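Hypothetical protein, similar to alpha-acetolactate decarboxylase (Staphylococcus aureus subsp. aureus, PDB 1XV2) probably catalyses, with the help of a bound zinc ion, the decarboxylation of alpha-acetolactate to acetoin. Local coordinates at residues 130-133 against 134-138; 163-166 against 167-170; 99-102 against 103-106. One frame throughout, in Å; residues are numbered along the deposited sequence.

Contact 1 of 3, residues 130-133 against 134-138; sequences PAQQ and PPYTR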
loop_
_atom_site.group_PDB
_atom_site.type_symbol
_atom_site.label_atom_id
_atom_site.label_comp_id
_atom_site.label_asym_id
_atom_site.label_seq_id
_atom_site.Cartn_x
_atom_site.Cartn_y
_atom_site.Cartn_z
ATOM N N PRO A 130 -18.583 -14.506 11.566
ATOM C CA PRO A 130 -19.326 -15.664 11.060
ATOM C C PRO A 130 -19.024 -15.881 9.577
ATOM O O PRO A 130 -18.975 -14.929 8.794
ATOM C CB PRO A 130 -20.778 -15.282 11.324
ATOM C CG PRO A 130 -20.762 -13.799 11.166
ATOM C CD PRO A 130 -19.497 -13.397 11.893
ATOM N N ALA A 131 -18.814 -17.135 9.199
ATOM C CA ALA A 131 -18.495 -17.471 7.821
ATOM C C ALA A 131 -19.650 -17.242 6.852
ATOM O O ALA A 131 -20.824 -17.317 7.221
ATOM C CB ALA A 131 -18.030 -18.923 7.741
ATOM N N GLN A 132 -19.296 -16.947 5.605
ATOM C CA GLN A 132 -20.268 -16.732 4.537
ATOM C C GLN A 132 -20.073 -17.849 3.520
ATOM O O GLN A 132 -18.991 -18.420 3.423
ATOM C CB GLN A 132 -20.021 -15.396 3.828
ATOM C CG GLN A 132 -20.893 -14.237 4.281
ATOM C CD GLN A 132 -20.754 -13.034 3.362
ATOM O OE1 GLN A 132 -20.914 -13.150 2.144
ATOM N NE2 GLN A 132 -20.461 -11.874 3.939
ATOM N N GLN A 133 -21.123 -18.159 2.771
ATOM C CA GLN A 133 -21.050 -19.175 1.731
ATOM C C GLN A 133 -21.296 -18.447 0.416
ATOM O O GLN A 133 -22.148 -17.560 0.345
ATOM C CB GLN A 133 -22.124 -20.247 1.938
ATOM C CG GLN A 133 -21.998 -21.026 3.239
ATOM C CD GLN A 133 -20.653 -21.710 3.381
ATOM O OE1 GLN A 133 -20.207 -22.423 2.480
ATOM N NE2 GLN A 133 -20.000 -21.500 4.520
ATOM N N PRO A 134 -20.547 -18.799 -0.641
ATOM C CA PRO A 134 -20.725 -18.143 -1.941
ATOM C C PRO A 134 -22.099 -18.423 -2.546
ATOM O O PRO A 134 -22.672 -19.490 -2.332
ATOM C CB PRO A 134 -19.582 -18.719 -2.776
ATOM C CG PRO A 134 -19.400 -20.083 -2.203
ATOM C CD PRO A 134 -19.501 -19.834 -0.715
ATOM N N PRO A 135 -22.655 -17.458 -3.299
ATOM C CA PRO A 135 -22.108 -16.136 -3.628
ATOM C C PRO A 135 -21.958 -15.242 -2.399
ATOM O O PRO A 135 -22.836 -15.204 -1.536
ATOM C CB PRO A 135 -23.126 -15.587 -4.620
ATOM C CG PRO A 135 -24.408 -16.158 -4.105
ATOM C CD PRO A 135 -24.020 -17.598 -3.836
ATOM N N TYR A 136 -20.846 -14.515 -2.335
ATOM C CA TYR A 136 -20.560 -13.635 -1.206
ATOM C C TYR A 136 -21.211 -12.257 -1.287
ATOM O O TYR A 136 -21.645 -11.819 -2.352
ATOM C CB TYR A 136 -19.049 -13.461 -1.066
ATOM C CG TYR A 136 -18.306 -14.749 -0.825
ATOM C CD1 TYR A 136 -18.564 -15.525 0.309
ATOM C CD2 TYR A 136 -17.333 -15.193 -1.720
ATOM C CE1 TYR A 136 -17.867 -16.712 0.544
ATOM C CE2 TYR A 136 -16.631 -16.375 -1.494
ATOM C CZ TYR A 136 -16.902 -17.127 -0.363
ATOM O OH TYR A 136 -16.204 -18.288 -0.134
ATOM N N THR A 137 -21.278 -11.586 -0.141
ATOM C CA THR A 137 -21.839 -10.242 -0.044
ATOM C C THR A 137 -20.795 -9.393 0.671
ATOM O O THR A 137 -19.732 -9.896 1.043
ATOM C CB THR A 137 -23.127 -10.205 0.800
ATOM O OG1 THR A 137 -22.820 -10.567 2.154
ATOM C CG2 THR A 137 -24.166 -11.168 0.241
ATOM N N ARG A 138 -21.093 -8.114 0.870
ATOM C CA ARG A 138 -20.161 -7.229 1.558
ATOM C C ARG A 138 -19.971 -7.747 2.983
ATOM O O ARG A 138 -20.933 -8.119 3.653
ATOM C CB ARG A 138 -20.696 -5.795 1.558
ATOM C CG ARG A 138 -20.934 -5.241 0.157
ATOM C CD ARG A 138 -21.301 -3.768 0.194
ATOM N NE ARG A 138 -20.180 -2.940 0.628
ATOM C CZ ARG A 138 -19.098 -2.701 -0.105
ATOM N NH1 ARG A 138 -18.981 -3.220 -1.320
ATOM N NH2 ARG A 138 -18.125 -1.943 0.380
HETATM O O HOH W 1 -17.040 -19.804 1.817
#
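Q132 and T137 meet through the primary amide of the glutamine, whose OE1 accepts the backbone N-H of T137 with N to OE1 at 2.8 Å. The bond is fairly straight at the hydrogen (158°) and arrives in the carbonyl plane, on a lone pair of OE1. Beyond CG the glutamine chain runs extended (chi2 -170°), which carries its amide across the bend of the chain to the threonine. The side chain of T137 lies close to the same amide, its OG1 3.2 Å from Q132 OE1. With chi1 at 64°, OG1 stands between the backbone N and the carbonyl carbon, and there it is hydrogen-bonded to D141. The other arm of the amide, Q132 NE2, is bonded to S142, so the glutamine links the turn to helix 140-143.

All this takes place in the surface loop between strand 120-127 and that helix, where the peptide bond joining P134 to P135 is cis and residues 133-136 form a type VI (cis-proline) turn. The turn brings Y136 alongside the residues that precede the prolines. Its ring stands edge-on to the backbone of Q132, with CE1 3.5 Å from Q132 O, while CD1 is 3.8 Å from Q132 CB. P134 CB sits over one ring face, 3.9 Å above the plane and displaced toward the rim.

The phenol end reaches a water that lies at the ring edge, 2.6 Å from Y136 OH; the same water donates to Q132 O over 2.9 Å, a second, solvent-borne tie beside that of the amide. Further along, the guanidinium of R138 points to E232, with which it forms a salt bridge.

Contact 2 of 3, residues 163-166 against 167-170; sequences TPEL and FHGV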
loop_
_atom_site.group_PDB
_atom_site.type_symbol
_atom_site.label_atom_id
_atom_site.label_comp_id
_atom_site.label_asym_id
_atom_site.label_seq_id
_atom_site.Cartn_x
_atom_site.Cartn_y
_atom_site.Cartn_z
ATOM N N THR A 163 -1.857 0.553 11.323
ATOM C CA THR A 163 -1.792 1.038 9.954
ATOM C C THR A 163 -1.871 2.561 9.965
ATOM O O THR A 163 -2.772 3.132 10.577
ATOM C CB THR A 163 -2.964 0.484 9.126
ATOM O OG1 THR A 163 -2.908 -0.948 9.127
ATOM C CG2 THR A 163 -2.903 0.999 7.694
ATOM N N PRO A 164 -0.921 3.239 9.298
ATOM C CA PRO A 164 -0.918 4.706 9.256
ATOM C C PRO A 164 -2.067 5.240 8.404
ATOM O O PRO A 164 -2.504 4.588 7.454
ATOM C CB PRO A 164 0.464 5.029 8.686
ATOM C CG PRO A 164 0.721 3.869 7.776
ATOM C CD PRO A 164 0.244 2.687 8.584
ATOM N N GLU A 165 -2.548 6.431 8.754
ATOM C CA GLU A 165 -3.678 7.065 8.078
ATOM C C GLU A 165 -3.785 6.894 6.564
ATOM O O GLU A 165 -4.784 6.379 6.070
ATOM C CB GLU A 165 -3.719 8.562 8.409
ATOM C CG GLU A 165 -5.075 9.205 8.159
ATOM C CD GLU A 165 -5.087 10.702 8.436
ATOM O OE1 GLU A 165 -4.515 11.132 9.462
ATOM O OE2 GLU A 165 -5.682 11.451 7.631
ATOM N N LEU A 166 -2.770 7.332 5.828
ATOM C CA LEU A 166 -2.791 7.245 4.368
ATOM C C LEU A 166 -3.061 5.837 3.841
ATOM O O LEU A 166 -3.510 5.666 2.710
ATOM C CB LEU A 166 -1.471 7.762 3.784
ATOM C CG LEU A 166 -1.348 7.771 2.256
ATOM C CD1 LEU A 166 -2.425 8.657 1.656
ATOM C CD2 LEU A 166 0.035 8.269 1.852
ATOM N N PHE A 167 -2.793 4.830 4.661
ATOM C CA PHE A 167 -3.010 3.459 4.235
ATOM C C PHE A 167 -4.332 2.864 4.705
ATOM O O PHE A 167 -4.569 1.664 4.563
ATOM C CB PHE A 167 -1.830 2.599 4.686
ATOM C CG PHE A 167 -0.604 2.785 3.842
ATOM C CD1 PHE A 167 -0.382 1.977 2.729
ATOM C CD2 PHE A 167 0.313 3.790 4.132
ATOM C CE1 PHE A 167 0.735 2.169 1.918
ATOM C CE2 PHE A 167 1.432 3.988 3.327
ATOM C CZ PHE A 167 1.642 3.176 2.218
ATOM N N HIS A 168 -5.200 3.700 5.259
ATOM C CA HIS A 168 -6.503 3.224 5.703
ATOM C C HIS A 168 -7.235 2.677 4.475
ATOM O O HIS A 168 -7.362 3.364 3.463
ATOM C CB HIS A 168 -7.297 4.369 6.345
ATOM C CG HIS A 168 -6.774 4.789 7.687
ATOM N ND1 HIS A 168 -7.337 5.815 8.417
ATOM C CD2 HIS A 168 -5.759 4.305 8.441
ATOM C CE1 HIS A 168 -6.693 5.942 9.565
ATOM N NE2 HIS A 168 -5.731 5.037 9.604
ATOM N N GLY A 169 -7.706 1.438 4.564
ATOM C CA GLY A 169 -8.384 0.822 3.436
ATOM C C GLY A 169 -7.556 -0.370 2.991
ATOM O O GLY A 169 -8.065 -1.486 2.879
ATOM N N VAL A 170 -6.274 -0.127 2.731
ATOM C CA VAL A 170 -5.351 -1.189 2.341
ATOM C C VAL A 170 -5.228 -2.035 3.601
ATOM O O VAL A 170 -5.239 -3.266 3.561
ATOM C CB VAL A 170 -3.967 -0.615 1.955
ATOM C CG1 VAL A 170 -2.987 -1.746 1.648
ATOM C CG2 VAL A 170 -4.111 0.291 0.750
HETATM O O HOH W 2 -3.563 5.336 11.813
#
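H168 N donates to E165 O at 2.8 Å, with 162° at the hydrogen, and F167 N to P164 O, also at 2.8 Å; these backbone bonds close a short 3-10 turn. Both span three residues. Water adds a third link, donating to T163 O at 2.6 Å and lying 3.1 Å from H168 NE2, at the edge of the imidazole and in its plane.

That imidazole folds back over the turn. E165 O sits over its face toward the rim, 3.0 Å from H168 CG, and E165 CA makes a CH-pi contact 3.4 Å from the ring centroid. CG of H168 is anti to its carbonyl carbon (chi1 -72°), which brings the face of the ring over the backbone of E165. F167 packs on P164 and T163, its CD2 3.7 Å from P164 CG and its CB touching the methyl CG2 of T163.

F112 meets the F167 ring edge to face, and V170 of the second subunit packs against it, so the turn forms part of the dimer interface. The segment connects strand 154-163 to strand 174-181, neighbours in the antiparallel sheet, while V170 leans on strand 207-211 of the other large sheet.

Contact 3 of 3, residues 99-102 against 103-106; sequences FAQI and KNEM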
loop_
_atom_site.group_PDB
_atom_site.type_symbol
_atom_site.label_atom_id
_atom_site.label_comp_id
_atom_site.label_asym_id
_atom_site.label_seq_id
_atom_site.Cartn_x
_atom_site.Cartn_y
_atom_site.Cartn_z
ATOM N N PHE A 99 -3.532 1.781 24.084
ATOM C CA PHE A 99 -3.211 2.219 22.731
ATOM C C PHE A 99 -2.442 3.540 22.777
ATOM O O PHE A 99 -1.523 3.761 21.992
ATOM C CB PHE A 99 -4.480 2.405 21.892
ATOM C CG PHE A 99 -5.126 1.117 21.449
ATOM C CD1 PHE A 99 -4.384 -0.053 21.321
ATOM C CD2 PHE A 99 -6.475 1.090 21.104
ATOM C CE1 PHE A 99 -4.975 -1.236 20.855
ATOM C CE2 PHE A 99 -7.077 -0.085 20.635
ATOM C CZ PHE A 99 -6.325 -1.249 20.510
ATOM N N ALA A 100 -2.825 4.419 23.697
ATOM C CA ALA A 100 -2.154 5.713 23.825
ATOM C C ALA A 100 -0.688 5.507 24.186
ATOM O O ALA A 100 0.174 6.275 23.762
ATOM C CB ALA A 100 -2.847 6.565 24.891
ATOM N N GLN A 101 -0.407 4.470 24.971
ATOM C CA GLN A 101 0.966 4.166 25.364
ATOM C C GLN A 101 1.746 3.683 24.143
ATOM O O GLN A 101 2.866 4.129 23.887
ATOM C CB GLN A 101 0.991 3.087 26.456
ATOM C CG GLN A 101 0.379 3.529 27.778
ATOM C CD GLN A 101 1.073 4.755 28.357
ATOM O OE1 GLN A 101 2.272 4.731 28.626
ATOM N NE2 GLN A 101 0.317 5.831 28.550
ATOM N N ILE A 102 1.142 2.769 23.391
ATOM C CA ILE A 102 1.779 2.236 22.196
ATOM C C ILE A 102 2.022 3.374 21.208
ATOM O O ILE A 102 3.065 3.432 20.560
ATOM C CB ILE A 102 0.901 1.133 21.553
ATOM C CG1 ILE A 102 0.720 -0.014 22.553
ATOM C CG2 ILE A 102 1.553 0.616 20.278
ATOM C CD1 ILE A 102 -0.250 -1.089 22.119
ATOM N N LYS A 103 1.066 4.292 21.112
ATOM C CA LYS A 103 1.196 5.433 20.212
ATOM C C LYS A 103 2.378 6.304 20.634
ATOM O O LYS A 103 2.992 6.980 19.809
ATOM C CB LYS A 103 -0.090 6.262 20.224
ATOM C CG LYS A 103 -1.287 5.562 19.594
ATOM C CD LYS A 103 -1.240 5.621 18.075
ATOM C CE LYS A 103 -1.416 7.056 17.590
ATOM N NZ LYS A 103 -1.495 7.162 16.110
ATOM N N ASN A 104 2.695 6.275 21.926
ATOM C CA ASN A 104 3.807 7.053 22.466
ATOM C C ASN A 104 5.151 6.370 22.244
ATOM O O ASN A 104 6.153 7.032 21.972
ATOM C CB ASN A 104 3.619 7.274 23.972
ATOM C CG ASN A 104 2.489 8.236 24.290
ATOM O OD1 ASN A 104 2.037 8.318 25.435
ATOM N ND2 ASN A 104 2.035 8.979 23.285
ATOM N N GLU A 105 5.167 5.046 22.366
ATOM C CA GLU A 105 6.396 4.278 22.217
ATOM C C GLU A 105 6.784 3.883 20.793
ATOM O O GLU A 105 7.955 3.621 20.526
ATOM C CB GLU A 105 6.332 3.029 23.101
ATOM C CG GLU A 105 6.150 3.344 24.579
ATOM C CD GLU A 105 7.175 4.349 25.088
ATOM O OE1 GLU A 105 8.389 4.088 24.949
ATOM O OE2 GLU A 105 6.767 5.400 25.628
HETATM N N MSE A 106 5.818 3.833 19.881
HETATM C CA MSE A 106 6.135 3.474 18.500
HETATM C C MSE A 106 7.027 4.550 17.889
HETATM O O MSE A 106 7.035 5.693 18.350
HETATM C CB MSE A 106 4.860 3.333 17.665
HETATM C CG MSE A 106 4.033 4.600 17.553
HETATM SE SE MSE A 106 2.581 4.424 16.282
HETATM C CE MSE A 106 1.573 3.044 17.171
#
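I102 and M106, a selenomethionine and the first residue to leave helical geometry, are joined by the last backbone bond of this segment, M106 N to I102 O at 2.9 Å. Ahead of it in the chain, K103 N donates to F99 O at 2.8 Å, and E105 N to Q101 O at 2.9 Å. N104 N is shared less well: it makes two weak bonds, to A100 O at 3.1 Å and to Q101 O, each bent to 128° at the hydrogen. Q101 O therefore takes two N-H groups, and the four carbonyls of residues 99-102 all serve as acceptors.

The two charged side chains find partners beyond this segment. K103 curls out, bent at its second and third torsions, to a salt bridge with E109, and E105 OE1 pairs with K86.

On the buried flank I102 and M106 cross at about a right angle, with CG2 of the isoleucine 3.9 Å from CE of the selenomethionine. M106 holds CG between its backbone N and carbonyl carbon (chi1 62°), and a bend at its third torsion swings CE back toward I102. I102 rests on strands 113-118 and 198-204, while F99 stacks on F175. This is the C-terminal end of an amphipathic alpha-helix, 95-105, packed against the antiparallel sheet.

The three contacts follow along the chain in the order 3, 1, 2, and none touches another. Contact 1 is a surface turn, contacts 2 and 3 are partly buried; contacts 1 and 3 lie on opposite sides of the chain's centre, centres about 36 Å apart. Contacts 2 and 3 come closer, about 7 Å between nearest atoms; contact 3 packs on the antiparallel sheet, whereas contact 2 joins two of its strands, 154-163 and 174-181. The chemistry follows the setting: a side-chain amide bond in the loop, backbone bonds with ring packing in the 3-10 turn, a bridging water in both, helical bonds over an apolar flank in contact 3. Only contact 2 meets the second subunit.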